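Local atomic coordinates of conserved protein (Methanosarcina mazei, PDB entry 4DPO), a protein that is of unknown function but contains an antibiotic biosynthesis monooxygenase domain and may act as a small oxygenase. Residues L54-C59 with S92-E97. Residues are numbered along the deposited sequence; the frame is centred on the assembly and turned at random.
Sequences LKEEGC and SDHFKE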
loop_
_atom_site.group_PDB
_atom_site.type_symbol
_atom_site.label_atom_id
_atom_site.label_comp_id
_atom_site.label_asym_id
_atom_site.label_seq_id
_atom_site.Cartn_x
_atom_site.Cartn_y
_atom_site.Cartn_z
ATOM N N LEU A 54 13.229 -7.433 8.098
ATOM C CA LEU A 54 13.970 -7.416 6.836
ATOM C C LEU A 54 14.869 -8.643 6.708
ATOM O O LEU A 54 15.200 -9.012 5.578
ATOM C CB LEU A 54 14.828 -6.172 6.657
ATOM C CG LEU A 54 14.079 -4.952 6.173
ATOM C CD1 LEU A 54 15.007 -3.719 6.097
ATOM C CD2 LEU A 54 13.330 -5.196 4.855
ATOM N N LYS A 55 15.259 -9.265 7.833
ATOM C CA LYS A 55 16.165 -10.427 7.783
ATOM C C LYS A 55 15.442 -11.747 7.526
ATOM O O LYS A 55 16.095 -12.761 7.345
ATOM C CB LYS A 55 17.117 -10.512 9.012
ATOM N N GLU A 56 14.107 -11.737 7.466
ATOM C CA GLU A 56 13.340 -12.984 7.319
ATOM C C GLU A 56 13.307 -13.447 5.896
ATOM O O GLU A 56 13.382 -12.644 4.979
ATOM C CB GLU A 56 11.902 -12.784 7.724
ATOM C CG GLU A 56 11.716 -12.338 9.119
ATOM C CD GLU A 56 10.261 -12.490 9.593
ATOM O OE1 GLU A 56 9.630 -13.544 9.257
ATOM O OE2 GLU A 56 9.781 -11.562 10.317
ATOM N N GLU A 57 13.158 -14.759 5.712
ATOM C CA GLU A 57 12.912 -15.340 4.367
ATOM C C GLU A 57 11.500 -14.931 3.873
ATOM O O GLU A 57 10.478 -15.139 4.559
ATOM C CB GLU A 57 13.115 -16.885 4.357
ATOM N N GLY A 58 11.456 -14.311 2.702
ATOM C CA GLY A 58 10.180 -13.882 2.101
ATOM C C GLY A 58 9.910 -12.395 2.196
ATOM O O GLY A 58 9.123 -11.823 1.436
ATOM N N CYS A 59 10.594 -11.733 3.096
ATOM C CA CYS A 59 10.375 -10.313 3.108
ATOM C C CYS A 59 10.988 -9.618 1.902
ATOM O O CYS A 59 12.227 -9.511 1.817
ATOM C CB CYS A 59 10.819 -9.675 4.424
ATOM S SG CYS A 59 10.493 -7.955 4.483
ATOM N N SER A 92 6.282 -14.957 14.229
ATOM C CA SER A 92 7.676 -14.792 14.657
ATOM C C SER A 92 7.835 -14.168 16.082
ATOM O O SER A 92 6.938 -13.455 16.584
ATOM C CB SER A 92 8.464 -14.005 13.613
ATOM O OG SER A 92 8.338 -12.616 13.847
ATOM N N ASP A 93 8.979 -14.437 16.707
ATOM C CA ASP A 93 9.302 -13.906 18.016
ATOM C C ASP A 93 9.260 -12.384 18.104
ATOM O O ASP A 93 8.668 -11.832 19.026
ATOM C CB ASP A 93 10.688 -14.413 18.422
ATOM C CG ASP A 93 10.683 -15.924 18.780
ATOM O OD1 ASP A 93 9.572 -16.526 18.843
ATOM O OD2 ASP A 93 11.785 -16.505 18.999
ATOM N N HIS A 94 9.898 -11.694 17.163
ATOM C CA HIS A 94 9.929 -10.224 17.226
ATOM C C HIS A 94 8.512 -9.647 17.033
ATOM O O HIS A 94 8.068 -8.725 17.745
ATOM C CB HIS A 94 10.991 -9.577 16.267
ATOM C CG HIS A 94 10.908 -10.043 14.840
ATOM N ND1 HIS A 94 11.406 -11.261 14.418
ATOM C CD2 HIS A 94 10.390 -9.452 13.734
ATOM C CE1 HIS A 94 11.177 -11.410 13.124
ATOM N NE2 HIS A 94 10.563 -10.327 12.685
ATOM N N PHE A 95 7.786 -10.207 16.075
ATOM C CA PHE A 95 6.471 -9.721 15.859
ATOM C C PHE A 95 5.751 -9.874 17.180
ATOM O O PHE A 95 5.196 -8.885 17.709
ATOM C CB PHE A 95 5.739 -10.487 14.775
ATOM C CG PHE A 95 4.369 -9.980 14.583
ATOM C CD1 PHE A 95 4.157 -8.747 13.928
ATOM C CD2 PHE A 95 3.286 -10.644 15.138
ATOM C CE1 PHE A 95 2.863 -8.215 13.777
ATOM C CE2 PHE A 95 1.997 -10.124 15.003
ATOM C CZ PHE A 95 1.778 -8.912 14.304
ATOM N N LYS A 96 5.795 -11.118 17.698
ATOM C CA LYS A 96 5.093 -11.522 18.904
ATOM C C LYS A 96 5.389 -10.534 20.067
ATOM O O LYS A 96 4.442 -10.068 20.761
ATOM C CB LYS A 96 5.402 -13.000 19.275
ATOM C CG LYS A 96 4.543 -14.165 18.606
ATOM N N GLU A 97 6.674 -10.182 20.257
ATOM C CA GLU A 97 7.084 -9.256 21.322
ATOM C C GLU A 97 6.723 -7.767 21.042
ATOM O O GLU A 97 6.421 -6.982 21.962
ATOM C CB GLU A 97 8.581 -9.427 21.648
#
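Glu56, in the loop that follows helix 39-54, reaches across to His94 in the first turn of helix 93-104, and this pair makes up most of a small contact (91 Å² buried, both sides summed). The glutamate chain runs extended beyond CG (chi2 -165°), which carries its carboxylate to the edge of the imidazole. There OE2 accepts a weak, bent hydrogen bond from His94 NE2 at 2.8 Å, with an N-H...O angle of 128°. OE2 lies near the ring plane, while the carboxylate as a whole stands almost perpendicular to it, the two planes being 86° apart. The same OE2 also accepts from His89 ND1, so a single carboxylate oxygen is shared between two histidines. Ser92 OG lies 3.2 Å above one face of the His94 ring, offset toward its rim. Ser92 is the N-cap residue of helix 93-104; its OG accepts a weak bond from Phe95 N at 3.3 Å and is also hydrogen-bonded to His89 O. The His94 side chain in addition rests on Leu49, Glu52 and Thr53 of helix 39-54. Past Glu56 the chain reverses through a type II beta turn, with Gly58 at its third position, and enters strand 59-67 at Cys59. The contact thus ties a helix-to-strand connection to a capped helix start on the helical side of the antiparallel sheet, in the ferredoxin-like alpha+beta fold of antibiotic biosynthesis monooxygenase domains.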